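Local coordinates for protein histone-lysine N-methyltransferase, H3 lysine-9 specific SUVH6 (Arabidopsis thaliana, PDB 6A5K) that catalyses H3K9 methylation of histones with S-adenosylmethionine as methyl donor, and probably couples this mark to non-CG DNA methylation through its SRA domain, at residues Pro268-Thr273 against Val449-Asn454; Ser257-Ile262 against Pro354-Lys359. The protein carries 1 engineered substitution. All blocks are in the same frame, centred on the assembly; numbering follows the deposited sequence.

Contact 1. Residues Pro268-Thr273 against Val449-Asn454; sequences PLFTYT and VGRFIN. With SAM (S-adenosylmethionine), chain F.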
loop_
_atom_site.group_PDB
_atom_site.type_symbol
_atom_site.label_atom_id
_atom_site.label_comp_id
_atom_site.label_asym_id
_atom_site.label_seq_id
_atom_site.Cartn_x
_atom_site.Cartn_y
_atom_site.Cartn_z
ATOM N N PRO A 268 23.916 5.917 8.873
ATOM C CA PRO A 268 24.432 7.162 9.447
ATOM C C PRO A 268 24.233 7.249 10.951
ATOM O O PRO A 268 23.394 6.562 11.537
ATOM C CB PRO A 268 23.619 8.243 8.731
ATOM C CG PRO A 268 22.357 7.564 8.342
ATOM C CD PRO A 268 22.751 6.155 8.002
ATOM N N LEU A 269 25.025 8.114 11.568
ATOM C CA LEU A 269 25.033 8.269 13.008
ATOM C C LEU A 269 23.859 9.125 13.458
ATOM O O LEU A 269 23.625 10.196 12.900
ATOM C CB LEU A 269 26.360 8.890 13.448
ATOM C CG LEU A 269 26.602 9.211 14.914
ATOM C CD1 LEU A 269 26.684 7.923 15.705
ATOM C CD2 LEU A 269 27.894 10.004 15.049
ATOM N N PHE A 270 23.117 8.631 14.447
ATOM C CA PHE A 270 22.033 9.378 15.084
ATOM C C PHE A 270 21.547 8.613 16.309
ATOM O O PHE A 270 21.824 7.427 16.454
ATOM C CB PHE A 270 20.865 9.629 14.109
ATOM C CG PHE A 270 20.037 8.407 13.822
ATOM C CD1 PHE A 270 20.489 7.438 12.941
ATOM C CD2 PHE A 270 18.803 8.230 14.430
ATOM C CE1 PHE A 270 19.732 6.308 12.680
ATOM C CE2 PHE A 270 18.039 7.104 14.168
ATOM C CZ PHE A 270 18.502 6.147 13.293
ATOM N N THR A 271 20.815 9.290 17.187
ATOM C CA THR A 271 20.243 8.638 18.362
ATOM C C THR A 271 18.808 8.196 18.092
ATOM O O THR A 271 17.932 9.026 17.838
ATOM C CB THR A 271 20.273 9.568 19.590
ATOM O OG1 THR A 271 21.614 10.019 19.814
ATOM C CG2 THR A 271 19.769 8.845 20.836
ATOM N N TYR A 272 18.561 6.891 18.149
ATOM C CA TYR A 272 17.228 6.390 17.852
ATOM C C TYR A 272 16.276 6.722 18.989
ATOM O O TYR A 272 16.590 6.497 20.153
ATOM C CB TYR A 272 17.231 4.874 17.599
ATOM C CG TYR A 272 15.998 4.436 16.837
ATOM C CD1 TYR A 272 14.786 4.242 17.488
ATOM C CD2 TYR A 272 16.039 4.254 15.464
ATOM C CE1 TYR A 272 13.645 3.867 16.789
ATOM C CE2 TYR A 272 14.909 3.883 14.755
ATOM C CZ TYR A 272 13.716 3.687 15.420
ATOM O OH TYR A 272 12.599 3.320 14.705
ATOM N N THR A 273 15.107 7.248 18.644
ATOM C CA THR A 273 14.108 7.600 19.645
ATOM C C THR A 273 12.712 7.159 19.216
ATOM O O THR A 273 12.290 7.435 18.092
ATOM C CB THR A 273 14.086 9.119 19.902
ATOM O OG1 THR A 273 15.430 9.616 19.975
ATOM C CG2 THR A 273 13.360 9.419 21.199
ATOM N N VAL A 449 12.741 5.662 12.597
ATOM C CA VAL A 449 12.927 5.187 11.225
ATOM C C VAL A 449 12.313 6.149 10.191
ATOM O O VAL A 449 12.739 6.195 9.028
ATOM C CB VAL A 449 12.328 3.771 11.052
ATOM C CG1 VAL A 449 10.800 3.797 11.209
ATOM C CG2 VAL A 449 12.732 3.161 9.703
ATOM N N GLY A 450 11.332 6.934 10.623
ATOM C CA GLY A 450 10.667 7.878 9.741
ATOM C C GLY A 450 11.618 8.850 9.064
ATOM O O GLY A 450 11.340 9.309 7.953
ATOM N N ARG A 451 12.747 9.149 9.714
ATOM C CA ARG A 451 13.723 10.083 9.157
ATOM C C ARG A 451 14.322 9.558 7.844
ATOM O O ARG A 451 14.913 10.313 7.088
ATOM C CB ARG A 451 14.854 10.373 10.168
ATOM C CG ARG A 451 15.881 9.245 10.287
ATOM C CD ARG A 451 16.735 9.343 11.560
ATOM N NE ARG A 451 17.603 10.521 11.590
ATOM C CZ ARG A 451 18.734 10.639 10.898
ATOM N NH1 ARG A 451 19.127 9.663 10.089
ATOM N NH2 ARG A 451 19.463 11.742 10.991
ATOM N N PHE A 452 14.171 8.266 7.571
ATOM C CA PHE A 452 14.829 7.671 6.405
ATOM C C PHE A 452 13.920 7.527 5.186
ATOM O O PHE A 452 14.382 7.133 4.116
ATOM C CB PHE A 452 15.410 6.302 6.766
ATOM C CG PHE A 452 16.635 6.370 7.626
ATOM C CD1 PHE A 452 16.604 5.925 8.937
ATOM C CD2 PHE A 452 17.824 6.873 7.118
ATOM C CE1 PHE A 452 17.739 5.983 9.734
ATOM C CE2 PHE A 452 18.966 6.932 7.908
ATOM C CZ PHE A 452 18.921 6.488 9.216
ATOM N N ILE A 453 12.634 7.844 5.335
ATOM C CA ILE A 453 11.693 7.718 4.209
ATOM C C ILE A 453 11.950 8.810 3.166
ATOM O O ILE A 453 11.925 10.007 3.479
ATOM C CB ILE A 453 10.222 7.788 4.678
ATOM C CG1 ILE A 453 9.940 6.702 5.720
ATOM C CG2 ILE A 453 9.263 7.643 3.485
ATOM C CD1 ILE A 453 8.587 6.851 6.403
ATOM N N ASN A 454 12.223 8.390 1.934
ATOM C CA ASN A 454 12.568 9.316 0.860
ATOM C C ASN A 454 11.351 9.964 0.205
ATOM O O ASN A 454 10.223 9.558 0.436
ATOM C CB ASN A 454 13.409 8.592 -0.202
ATOM C CG ASN A 454 14.847 8.376 0.249
ATOM O OD1 ASN A 454 15.411 9.210 0.955
ATOM N ND2 ASN A 454 15.441 7.256 -0.150
HETATM N N SAM F . 18.096 9.346 2.000
HETATM C CA SAM F . 18.211 9.867 3.375
HETATM C C SAM F . 19.393 9.282 4.151
HETATM O O SAM F . 19.535 9.525 5.358
HETATM O OXT SAM F . 20.220 8.552 3.597
HETATM C CB SAM F . 16.916 9.627 4.149
HETATM C CG SAM F . 15.852 10.652 3.779
HETATM S SD SAM F . 16.397 12.265 4.388
HETATM C CE SAM F . 14.968 12.671 5.384
HETATM C "C5'" SAM F . 16.093 13.407 3.031
HETATM C "C4'" SAM F . 17.269 13.430 2.075
HETATM O "O4'" SAM F . 17.261 12.255 1.275
HETATM C "C3'" SAM F . 17.178 14.606 1.122
HETATM O "O3'" SAM F . 17.816 15.743 1.653
HETATM C "C2'" SAM F . 17.905 14.068 -0.083
HETATM O "O2'" SAM F . 19.290 14.173 0.162
HETATM C "C1'" SAM F . 17.560 12.595 -0.063
HETATM N N9 SAM F . 16.371 12.348 -0.905
HETATM C C8 SAM F . 15.139 11.906 -0.499
HETATM N N7 SAM F . 14.328 11.816 -1.587
HETATM C C5 SAM F . 15.025 12.214 -2.678
HETATM C C6 SAM F . 14.699 12.321 -4.026
HETATM N N6 SAM F . 13.479 12.005 -4.466
HETATM N N1 SAM F . 15.644 12.782 -4.914
HETATM C C2 SAM F . 16.913 13.112 -4.477
HETATM N N3 SAM F . 17.237 12.993 -3.139
HETATM C C4 SAM F . 16.314 12.546 -2.257
#

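Contact 2. Residues Ser257-Ile262 against Pro354-Lys359; sequences SAVNEI and PLEIFK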
loop_
_atom_site.group_PDB
_atom_site.type_symbol
_atom_site.label_atom_id
_atom_site.label_comp_id
_atom_site.label_asym_id
_atom_site.label_seq_id
_atom_site.Cartn_x
_atom_site.Cartn_y
_atom_site.Cartn_z
ATOM N N SER A 257 16.295 -3.649 10.729
ATOM C CA SER A 257 17.622 -3.950 10.209
ATOM C C SER A 257 18.037 -2.982 9.107
ATOM O O SER A 257 17.227 -2.191 8.608
ATOM C CB SER A 257 17.675 -5.385 9.684
ATOM O OG SER A 257 16.705 -5.581 8.669
ATOM N N ALA A 258 19.310 -3.055 8.734
ATOM C CA ALA A 258 19.847 -2.240 7.653
ATOM C C ALA A 258 20.561 -3.120 6.630
ATOM O O ALA A 258 21.414 -3.948 6.979
ATOM C CB ALA A 258 20.790 -1.191 8.197
ATOM N N VAL A 259 20.210 -2.926 5.365
ATOM C CA VAL A 259 20.775 -3.713 4.278
ATOM C C VAL A 259 21.436 -2.796 3.251
ATOM O O VAL A 259 20.862 -1.791 2.835
ATOM C CB VAL A 259 19.690 -4.577 3.591
ATOM C CG1 VAL A 259 20.253 -5.288 2.363
ATOM C CG2 VAL A 259 19.105 -5.578 4.575
ATOM N N ASN A 260 22.657 -3.132 2.856
ATOM C CA ASN A 260 23.348 -2.366 1.827
ATOM C C ASN A 260 23.998 -3.315 0.825
ATOM O O ASN A 260 24.975 -3.988 1.137
ATOM C CB ASN A 260 24.397 -1.440 2.452
ATOM C CG ASN A 260 25.029 -0.490 1.443
ATOM O OD1 ASN A 260 24.930 -0.687 0.230
ATOM N ND2 ASN A 260 25.689 0.548 1.948
ATOM N N GLU A 261 23.439 -3.371 -0.375
ATOM C CA GLU A 261 23.983 -4.220 -1.425
ATOM C C GLU A 261 24.582 -3.365 -2.533
ATOM O O GLU A 261 24.889 -3.856 -3.617
ATOM C CB GLU A 261 22.897 -5.142 -1.981
ATOM C CG GLU A 261 22.113 -5.874 -0.904
ATOM C CD GLU A 261 21.049 -6.788 -1.473
ATOM O OE1 GLU A 261 19.852 -6.556 -1.196
ATOM O OE2 GLU A 261 21.411 -7.742 -2.196
ATOM N N ILE A 262 24.752 -2.081 -2.241
ATOM C CA ILE A 262 25.218 -1.114 -3.228
ATOM C C ILE A 262 26.685 -0.756 -3.018
ATOM O O ILE A 262 27.479 -0.758 -3.958
ATOM C CB ILE A 262 24.381 0.180 -3.182
ATOM C CG1 ILE A 262 22.895 -0.126 -3.409
ATOM C CG2 ILE A 262 24.897 1.186 -4.200
ATOM C CD1 ILE A 262 22.624 -0.933 -4.666
ATOM N N PRO A 354 7.082 -5.200 9.650
ATOM C CA PRO A 354 8.531 -5.435 9.678
ATOM C C PRO A 354 9.281 -4.491 8.734
ATOM O O PRO A 354 9.397 -4.763 7.538
ATOM C CB PRO A 354 8.657 -6.892 9.226
ATOM C CG PRO A 354 7.470 -7.115 8.353
ATOM C CD PRO A 354 6.362 -6.247 8.904
ATOM N N LEU A 355 9.778 -3.384 9.274
ATOM C CA LEU A 355 10.492 -2.400 8.466
ATOM C C LEU A 355 11.995 -2.641 8.473
ATOM O O LEU A 355 12.544 -3.240 9.405
ATOM C CB LEU A 355 10.202 -0.982 8.963
ATOM C CG LEU A 355 8.732 -0.578 9.064
ATOM C CD1 LEU A 355 8.607 0.849 9.569
ATOM C CD2 LEU A 355 8.034 -0.740 7.715
ATOM N N GLU A 356 12.652 -2.174 7.417
ATOM C CA GLU A 356 14.109 -2.139 7.371
ATOM C C GLU A 356 14.561 -0.939 6.545
ATOM O O GLU A 356 13.812 -0.454 5.688
ATOM C CB GLU A 356 14.672 -3.445 6.798
ATOM C CG GLU A 356 14.660 -3.545 5.285
ATOM C CD GLU A 356 15.238 -4.864 4.782
ATOM O OE1 GLU A 356 15.576 -5.733 5.619
ATOM O OE2 GLU A 356 15.361 -5.032 3.550
ATOM N N ILE A 357 15.759 -0.429 6.826
ATOM C CA ILE A 357 16.337 0.585 5.957
ATOM C C ILE A 357 17.347 -0.068 5.023
ATOM O O ILE A 357 17.932 -1.115 5.337
ATOM C CB ILE A 357 17.005 1.746 6.733
ATOM C CG1 ILE A 357 18.263 1.282 7.480
ATOM C CG2 ILE A 357 16.003 2.404 7.680
ATOM C CD1 ILE A 357 19.082 2.436 8.045
ATOM N N PHE A 358 17.530 0.541 3.858
ATOM C CA PHE A 358 18.385 -0.055 2.849
ATOM C C PHE A 358 19.035 1.020 1.994
ATOM O O PHE A 358 18.532 2.138 1.899
ATOM C CB PHE A 358 17.588 -1.024 1.967
ATOM C CG PHE A 358 16.641 -0.340 1.018
ATOM C CD1 PHE A 358 15.423 0.156 1.465
ATOM C CD2 PHE A 358 16.972 -0.191 -0.323
ATOM C CE1 PHE A 358 14.550 0.792 0.586
ATOM C CE2 PHE A 358 16.111 0.440 -1.199
ATOM C CZ PHE A 358 14.897 0.939 -0.741
ATOM N N LYS A 359 20.147 0.675 1.358
ATOM C CA LYS A 359 20.845 1.648 0.531
ATOM C C LYS A 359 20.336 1.663 -0.911
ATOM O O LYS A 359 20.242 0.620 -1.568
ATOM C CB LYS A 359 22.351 1.375 0.542
ATOM C CG LYS A 359 23.185 2.529 0.009
ATOM C CD LYS A 359 22.996 3.771 0.857
ATOM C CE LYS A 359 24.283 4.577 0.969
ATOM N NZ LYS A 359 24.909 4.861 -0.353
HETATM O O HOH W 1 14.075 -5.470 9.905
HETATM O O HOH W 2 20.993 -1.883 -0.732
#

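Contact 1. Residues Pro268-Thr273 against Val449-Asn454
Tyr272 OH has two partners: it accepts the backbone N-H of Val449 in a bent bond, with N and OH 3.2 Å apart, and it is also hydrogen-bonded to Glu252. The phenol runs beside the Val449 side chain. Farther along, Phe270 and Arg451 overlap as they run antiparallel to one another. The guanidinium lies flat on the ring, its plane turned only 6° from it, in a cation-pi stack with CZ of Arg451 4.3 Å from the ring centroid. CD, carried there by a chi1 of 77° (CG between the backbone N and the carbonyl carbon) and an extended chi2, rests over the same ring in a CH-pi contact, 3.8 Å from the centroid; the bend at chi3 then turns the guanidinium flat onto it. The N-H at NE is spent on Ala443 O, which helps fix the rotation of the guanidinium, while Tyr401 supplies a second cation-pi partner.

Residues 449-452 form a 3-10 turn that leads into the Asn-His-Ser-Cys signature of SET domains, so the pre-SET segment 268-273 packs against the approach to the cofactor site. Phe452 presents its edge to the face of Phe270 in an offset edge-to-face pair, planes at 71° and CZ of Phe452 3.6 Å from CE1 of Phe270. Pro268 CG meets that rim too, tip to tip, 3.5 Å from Phe452 CE2. On the cofactor side, Asn454 OD1 accepts the amino N of S-adenosylmethionine at 2.9 Å, and the carbonyl O of Arg451 lies 2.9 Å from the transferable methyl carbon CE.

Contact 2. Residues Ser257-Ile262 against Pro354-Lys359
Val259 and Ile357 exchange the main backbone hydrogen bonds between two parallel strands: Val259 N donates to Ile357 O and Ile357 N to Ser257 O, both at 2.9 Å. Val259 O then accepts Lys359 N at 3.0 Å. Val259 thus bonds to Ile357 and Lys359, which flank Phe358 opposite it, and Ile357 to Ser257 and Val259, which flank Ala258, as in any parallel pair; the 26° between the strand directions reflects twist. A CA-H...O contact from Ala258 CA gives Ile357 O a second, weaker donor. Waters join Ser257 N to Leu355 O at one end and Glu261 N to Lys359 O at the other.

The Asn260 carboxamide, its CG anti to the backbone N (chi1 -173°), puts OD1 3.3 Å from Lys359 CB; OD1 accepts the N-H of Ile262 in an Asx turn, and ND2 is hydrogen-bonded to Asp263 and Glu265 O. Lys359 NZ forms salt bridges with Asp263 and Glu265. On one face Ala258 CB packs on Ile357 CG1 at 3.6 Å; on the other, Val259 CG2 lies against the Glu356 carboxylate, whose OE2 is salt-bridged to Arg368 and Arg239. Both strands are interior in a mixed six-strand sheet, 242-244 running antiparallel beside 257-259 and 365-369 antiparallel beside 355-359.

In the fold
Contacts 1 and 2, with centres about 12 Å apart, meet through apolar side chains. Ile357 CG2 lies 3.8 Å from Phe452 CD1 and 3.9 Å from Val449 CG2, while Leu355 CD1 is 4.0 Å from Val449 CG1. Strand 355-359 of contact 2 therefore backs the 3-10 turn of contact 1. In both, a pre-SET segment (257-262 or 268-273) is laid on a later part of the chain, and the two pairings alternate along the sequence. Contact 1 lines the cofactor pocket through residues 451-454, whereas contact 2 only approaches it, the side chain of Lys359 standing about 6 Å from S-adenosylmethionine. Trp365, whose backbone O bonds the cofactor, touches Pro268, Phe452, Ile357 and Lys359.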